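Methyl-coenzyme M reductase subunit gamma (Methanosarcina barkeri, PDB 1E6Y) forms part of the methyl-coenzyme M reductase complex, which uses coenzyme B and the nickel cofactor F430 to release methane from methyl-coenzyme M in the last step of methanogenesis. Local coordinates at residues R83-A88 against V136-E141; R29-E34 against R195-G200. One frame throughout, in Å; residues are numbered along the deposited sequence.

Contact 1 (R83-A88 against V136-E141); sequences RYIQFA and VQMETE
Apolar contact between the strand 82-89 and the last turn of the helix 127-139 comes chiefly from Phe87, Ile85 and Met138. Ile85 and Phe87, two residues apart and so on one face of the strand, both point at the helix. Phe87 reaches it with the far end of its ring: CZ comes within 3.7 Å of Gln137 CB and 3.9 Å of Met138 SD. Met138, bent at chi2 (-61°) and chi3 (-80°), curls SD obliquely to 5.0 Å from the Phe87 ring centroid, a Met-aromatic contact that suits a flexible, polarisable side chain. Ile85, its CG1 anti to the backbone N, sends CD1 toward the same sulfur at a looser distance, while its CG2 methyl rests against Gln137 NE2 (3.8 Å) as the side chains slide past each other.

Polar contact is made by the long, extended Gln137. Its amide plane is turned 51° from the Phe87 ring, and Gln137 OE1 lies 3.6 Å from Phe87 CE1 while accepting a hydrogen bond from Arg101. Gln137 NE2 donates to a bridging water 3.0 Å away, which in turn donates to the carbonyl Ile85 O and sits in the plane of the Phe87 ring at its edge. Bonds at both ends thus fix the flip of the amide. An alanine in place of Phe87 would remove the ring and would probably leave the Met138 sulfur and the Gln137 CB without their main partner from the strand.

Beyond the contact, Thr140 OG1 and N both donate to Val136 O, where the chain leaves helical geometry. The whole is a helix packed on one face of an antiparallel sheet; on the strand's other side Gln86, pointing away from the helix, hydrogen-bonds Arg120, a residue that binds coenzyme M.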
loop_
_atom_site.group_PDB
_atom_site.type_symbol
_atom_site.label_atom_id
_atom_site.label_comp_id
_atom_site.label_asym_id
_atom_site.label_seq_id
_atom_site.Cartn_x
_atom_site.Cartn_y
_atom_site.Cartn_z
ATOM N N ARG C 83 8.768 -34.654 -15.796
ATOM C CA ARG C 83 7.648 -35.301 -15.108
ATOM C C ARG C 83 8.130 -35.826 -13.757
ATOM O O ARG C 83 9.221 -35.459 -13.315
ATOM C CB ARG C 83 7.030 -36.418 -15.924
ATOM C CG ARG C 83 6.545 -36.133 -17.323
ATOM C CD ARG C 83 5.612 -34.942 -17.409
ATOM N NE ARG C 83 4.434 -34.980 -16.558
ATOM C CZ ARG C 83 4.097 -34.013 -15.712
ATOM N NH1 ARG C 83 2.982 -34.127 -14.997
ATOM N NH2 ARG C 83 4.864 -32.934 -15.550
ATOM N N TYR C 84 7.300 -36.597 -13.062
ATOM C CA TYR C 84 7.536 -36.843 -11.642
ATOM C C TYR C 84 7.156 -38.238 -11.159
ATOM O O TYR C 84 6.357 -38.932 -11.785
ATOM C CB TYR C 84 6.780 -35.805 -10.808
ATOM C CG TYR C 84 5.282 -36.020 -10.783
ATOM C CD1 TYR C 84 4.684 -36.757 -9.759
ATOM C CD2 TYR C 84 4.481 -35.598 -11.845
ATOM C CE1 TYR C 84 3.334 -37.083 -9.800
ATOM C CE2 TYR C 84 3.127 -35.918 -11.895
ATOM C CZ TYR C 84 2.564 -36.667 -10.871
ATOM O OH TYR C 84 1.238 -37.028 -10.930
ATOM N N ILE C 85 7.724 -38.620 -10.016
ATOM C CA ILE C 85 7.167 -39.682 -9.185
ATOM C C ILE C 85 7.059 -39.169 -7.754
ATOM O O ILE C 85 7.962 -38.494 -7.258
ATOM C CB ILE C 85 8.039 -40.971 -9.216
ATOM C CG1 ILE C 85 7.427 -42.034 -8.295
ATOM C CG2 ILE C 85 9.473 -40.661 -8.805
ATOM C CD1 ILE C 85 7.909 -43.441 -8.568
ATOM N N GLN C 86 5.911 -39.412 -7.129
ATOM C CA GLN C 86 5.643 -38.907 -5.788
ATOM C C GLN C 86 5.175 -40.027 -4.860
ATOM O O GLN C 86 4.359 -40.862 -5.247
ATOM C CB GLN C 86 4.586 -37.803 -5.854
ATOM C CG GLN C 86 4.234 -37.194 -4.514
ATOM C CD GLN C 86 3.516 -35.874 -4.659
ATOM O OE1 GLN C 86 4.142 -34.818 -4.657
ATOM N NE2 GLN C 86 2.196 -35.923 -4.795
ATOM N N PHE C 87 5.705 -40.036 -3.641
ATOM C CA PHE C 87 5.376 -41.057 -2.649
ATOM C C PHE C 87 4.758 -40.438 -1.401
ATOM O O PHE C 87 5.162 -39.359 -0.966
ATOM C CB PHE C 87 6.636 -41.821 -2.227
ATOM C CG PHE C 87 7.163 -42.762 -3.270
ATOM C CD1 PHE C 87 8.118 -42.337 -4.187
ATOM C CD2 PHE C 87 6.761 -44.095 -3.289
ATOM C CE1 PHE C 87 8.670 -43.225 -5.108
ATOM C CE2 PHE C 87 7.307 -44.993 -4.207
ATOM C CZ PHE C 87 8.263 -44.556 -5.118
ATOM N N ALA C 88 3.807 -41.151 -0.809
ATOM C CA ALA C 88 3.433 -40.941 0.587
ATOM C C ALA C 88 3.981 -42.120 1.393
ATOM O O ALA C 88 3.992 -43.250 0.906
ATOM C CB ALA C 88 1.915 -40.865 0.723
ATOM N N VAL C 136 14.375 -47.509 -9.121
ATOM C CA VAL C 136 15.115 -47.859 -7.915
ATOM C C VAL C 136 14.238 -47.698 -6.674
ATOM O O VAL C 136 14.228 -48.564 -5.800
ATOM C CB VAL C 136 16.392 -46.994 -7.756
ATOM C CG1 VAL C 136 17.146 -47.393 -6.493
ATOM C CG2 VAL C 136 17.292 -47.159 -8.977
ATOM N N GLN C 137 13.434 -46.639 -6.646
ATOM C CA GLN C 137 12.536 -46.402 -5.522
ATOM C C GLN C 137 11.437 -47.458 -5.439
ATOM O O GLN C 137 11.042 -47.856 -4.347
ATOM C CB GLN C 137 11.911 -45.011 -5.619
ATOM C CG GLN C 137 12.910 -43.877 -5.490
ATOM C CD GLN C 137 12.253 -42.563 -5.118
ATOM O OE1 GLN C 137 11.990 -42.302 -3.942
ATOM N NE2 GLN C 137 11.972 -41.731 -6.118
ATOM N N MET C 138 11.015 -47.968 -6.593
ATOM C CA MET C 138 9.957 -48.972 -6.653
ATOM C C MET C 138 10.456 -50.363 -6.263
ATOM O O MET C 138 9.718 -51.142 -5.658
ATOM C CB MET C 138 9.353 -49.031 -8.061
ATOM C CG MET C 138 8.563 -47.794 -8.474
ATOM S SD MET C 138 7.130 -47.462 -7.426
ATOM C CE MET C 138 5.934 -48.631 -8.092
ATOM N N GLU C 139 11.708 -50.664 -6.607
ATOM C CA GLU C 139 12.233 -52.026 -6.509
ATOM C C GLU C 139 12.996 -52.313 -5.221
ATOM O O GLU C 139 13.067 -53.461 -4.783
ATOM C CB GLU C 139 13.137 -52.332 -7.706
ATOM C CG GLU C 139 12.406 -52.408 -9.041
ATOM C CD GLU C 139 13.287 -52.902 -10.180
ATOM O OE1 GLU C 139 14.520 -52.719 -10.117
ATOM O OE2 GLU C 139 12.739 -53.464 -11.150
ATOM N N THR C 140 13.578 -51.279 -4.624
ATOM C CA THR C 140 14.462 -51.468 -3.481
ATOM C C THR C 140 13.770 -51.241 -2.141
ATOM O O THR C 140 12.612 -50.818 -2.084
ATOM C CB THR C 140 15.701 -50.552 -3.560
ATOM O OG1 THR C 140 15.300 -49.183 -3.430
ATOM C CG2 THR C 140 16.428 -50.754 -4.883
ATOM N N GLU C 141 14.522 -51.466 -1.067
ATOM C CA GLU C 141 13.990 -51.451 0.288
ATOM C C GLU C 141 13.496 -50.077 0.736
ATOM O O GLU C 141 12.790 -49.974 1.740
ATOM C CB GLU C 141 15.052 -51.954 1.268
ATOM C CG GLU C 141 16.294 -51.081 1.331
ATOM C CD GLU C 141 17.296 -51.561 2.357
ATOM O OE1 GLU C 141 18.445 -51.856 1.972
ATOM O OE2 GLU C 141 16.939 -51.639 3.549
HETATM O O HOH W 1 9.944 -39.622 -5.400
#

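Contact 2 (R29-E34 against R195-G200); sequences REISDE and RKVDLG
With CG1 anti to the backbone N (chi1 -174°) and chi2 also extended (169°), Ile31 stretches its CD1 to the hydrophobic side of 195-200. There Ile31 CD1 meets Val197 CG1 at 4.2 Å and Leu199 CD2 at a similar distance, so one long side chain bridges Val197 and Leu199, two residues apart along the chain. Arg29 takes the crowded first torsion, CG between the backbone N and the carbonyl carbon (chi1 67°), and bends at chi3. This lays Arg29 CD 3.3 Å from Leu199 O, while its guanidinium continues to Met138 O and Thr140 O, which accept from NH1.

The strand 192-198 is an outermost strand of an antiparallel sheet within this chain, and Asp198 to Gly200 form an Asx turn: Asp198 OD1 accepts from Gly200 N through its anti lone pair, at 2.9 Å, and also bonds Thr181. Gly200 suits its place because its phi is positive and a CB there would fall close to Arg29 CB.

Glu30 O and Asp198 O, both acceptors, face each other 4.5 Å apart and need water donors between them. Two waters sit on either side of the line joining them, each within bonding distance of both oxygens. Ser32, the N-cap of helix 33-40, caps Asp35 N with its hydroxyl; the same OG shares a third water with Arg195 NH1, which meets it in the guanidinium plane and also salt-bridges Asp35.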
loop_
_atom_site.group_PDB
_atom_site.type_symbol
_atom_site.label_atom_id
_atom_site.label_comp_id
_atom_site.label_asym_id
_atom_site.label_seq_id
_atom_site.Cartn_x
_atom_site.Cartn_y
_atom_site.Cartn_z
ATOM N N ARG C 29 12.394 -56.468 -5.029
ATOM C CA ARG C 29 11.325 -56.835 -5.944
ATOM C C ARG C 29 11.631 -56.245 -7.313
ATOM O O ARG C 29 12.570 -55.467 -7.492
ATOM C CB ARG C 29 9.971 -56.329 -5.429
ATOM C CG ARG C 29 9.912 -54.797 -5.449
ATOM C CD ARG C 29 8.724 -54.302 -4.639
ATOM N NE ARG C 29 8.949 -54.273 -3.207
ATOM C CZ ARG C 29 9.654 -53.403 -2.504
ATOM N NH1 ARG C 29 10.271 -52.378 -3.092
ATOM N NH2 ARG C 29 9.740 -53.546 -1.186
ATOM N N GLU C 30 10.845 -56.679 -8.293
ATOM C CA GLU C 30 11.025 -56.286 -9.684
ATOM C C GLU C 30 9.786 -55.564 -10.199
ATOM O O GLU C 30 8.663 -55.926 -9.856
ATOM C CB GLU C 30 11.273 -57.523 -10.551
ATOM C CG GLU C 30 12.432 -58.390 -10.100
ATOM C CD GLU C 30 13.474 -58.567 -11.183
ATOM O OE1 GLU C 30 14.082 -57.552 -11.597
ATOM O OE2 GLU C 30 13.674 -59.718 -11.630
ATOM N N ILE C 31 10.002 -54.548 -11.028
ATOM C CA ILE C 31 8.919 -53.959 -11.805
ATOM C C ILE C 31 9.371 -53.776 -13.255
ATOM O O ILE C 31 10.497 -53.344 -13.512
ATOM C CB ILE C 31 8.453 -52.599 -11.199
ATOM C CG1 ILE C 31 7.215 -52.096 -11.946
ATOM C CG2 ILE C 31 9.575 -51.567 -11.248
ATOM C CD1 ILE C 31 6.524 -50.923 -11.279
ATOM N N SER C 32 8.548 -54.233 -14.193
ATOM C CA SER C 32 8.874 -54.120 -15.611
ATOM C C SER C 32 8.847 -52.660 -16.053
ATOM O O SER C 32 8.215 -51.820 -15.408
ATOM C CB SER C 32 7.890 -54.935 -16.452
ATOM O OG SER C 32 6.625 -54.301 -16.528
ATOM N N ASP C 33 9.518 -52.367 -17.162
ATOM C CA ASP C 33 9.561 -51.009 -17.696
ATOM C C ASP C 33 8.164 -50.492 -18.018
ATOM O O ASP C 33 7.828 -49.353 -17.694
ATOM C CB ASP C 33 10.428 -50.954 -18.957
ATOM C CG ASP C 33 11.901 -51.222 -18.675
ATOM O OD1 ASP C 33 12.639 -51.509 -19.641
ATOM O OD2 ASP C 33 12.325 -51.143 -17.502
ATOM N N GLU C 34 7.338 -51.350 -18.606
ATOM C CA GLU C 34 5.990 -50.964 -19.005
ATOM C C GLU C 34 5.062 -50.749 -17.813
ATOM O O GLU C 34 4.212 -49.859 -17.839
ATOM C CB GLU C 34 5.391 -52.010 -19.945
ATOM C CG GLU C 34 5.997 -52.007 -21.343
ATOM C CD GLU C 34 5.077 -52.614 -22.391
ATOM O OE1 GLU C 34 4.253 -53.489 -22.043
ATOM O OE2 GLU C 34 5.175 -52.209 -23.567
ATOM N N ARG C 195 -3.903 -53.037 -16.851
ATOM C CA ARG C 195 -3.385 -54.240 -16.206
ATOM C C ARG C 195 -2.847 -53.883 -14.823
ATOM O O ARG C 195 -2.057 -52.949 -14.671
ATOM C CB ARG C 195 -2.284 -54.872 -17.052
ATOM C CG ARG C 195 -2.442 -56.344 -17.386
ATOM C CD ARG C 195 -1.120 -57.063 -17.608
ATOM N NE ARG C 195 0.004 -56.181 -17.866
ATOM C CZ ARG C 195 1.301 -56.464 -17.843
ATOM N NH1 ARG C 195 2.179 -55.496 -18.102
ATOM N NH2 ARG C 195 1.734 -57.689 -17.568
ATOM N N LYS C 196 -3.286 -54.622 -13.809
ATOM C CA LYS C 196 -2.817 -54.387 -12.452
ATOM C C LYS C 196 -1.352 -54.778 -12.296
ATOM O O LYS C 196 -0.821 -55.582 -13.069
ATOM C CB LYS C 196 -3.687 -55.139 -11.435
ATOM C CG LYS C 196 -3.577 -56.655 -11.470
ATOM C CD LYS C 196 -4.769 -57.293 -10.765
ATOM C CE LYS C 196 -4.681 -58.808 -10.786
ATOM N NZ LYS C 196 -5.914 -59.444 -10.241
ATOM N N VAL C 197 -0.679 -54.091 -11.379
ATOM C CA VAL C 197 0.750 -54.263 -11.175
ATOM C C VAL C 197 0.994 -54.896 -9.814
ATOM O O VAL C 197 0.501 -54.412 -8.794
ATOM C CB VAL C 197 1.490 -52.902 -11.255
ATOM C CG1 VAL C 197 2.989 -53.100 -11.076
ATOM C CG2 VAL C 197 1.199 -52.234 -12.589
ATOM N N ASP C 198 1.656 -56.048 -9.825
ATOM C CA ASP C 198 2.029 -56.735 -8.595
ATOM C C ASP C 198 3.267 -56.066 -8.013
ATOM O O ASP C 198 4.346 -56.114 -8.604
ATOM C CB ASP C 198 2.321 -58.215 -8.881
ATOM C CG ASP C 198 2.251 -59.084 -7.631
ATOM O OD1 ASP C 198 2.648 -58.620 -6.540
ATOM O OD2 ASP C 198 1.805 -60.246 -7.744
ATOM N N LEU C 199 3.095 -55.419 -6.865
ATOM C CA LEU C 199 4.191 -54.727 -6.203
ATOM C C LEU C 199 4.774 -55.564 -5.068
ATOM O O LEU C 199 5.499 -55.049 -4.211
ATOM C CB LEU C 199 3.716 -53.367 -5.681
ATOM C CG LEU C 199 3.254 -52.383 -6.760
ATOM C CD1 LEU C 199 2.791 -51.089 -6.119
ATOM C CD2 LEU C 199 4.389 -52.119 -7.740
ATOM N N GLY C 200 4.456 -56.856 -5.077
ATOM C CA GLY C 200 5.099 -57.798 -4.179
ATOM C C GLY C 200 4.483 -57.880 -2.797
ATOM O O GLY C 200 3.619 -57.077 -2.438
HETATM O O HOH W 2 7.078 -55.802 -7.559
HETATM O O HOH W 3 6.011 -55.511 -10.514
HETATM O O HOH W 4 4.885 -55.998 -17.899
#

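From the N terminus the chain first passes through 29-34, runs on through the helix 33-40 and reaches the strand segment 83-88. It then continues to 136-141, where contact 1 closes the inner loop by setting the end of helix 127-139 on the four-stranded sheet. The last strand of the three-stranded sheet brings 195-200 back to 29-34, so contact 2 closes an outer loop in which contact 1 is nested. The two touch through the helix end: Glu139 OE2 probably accepts from Ile31 N at 2.9 Å, and Met138 CE packs on Leu199 CD2. The segment 29-34 thus links that helix end with the edge of the second sheet.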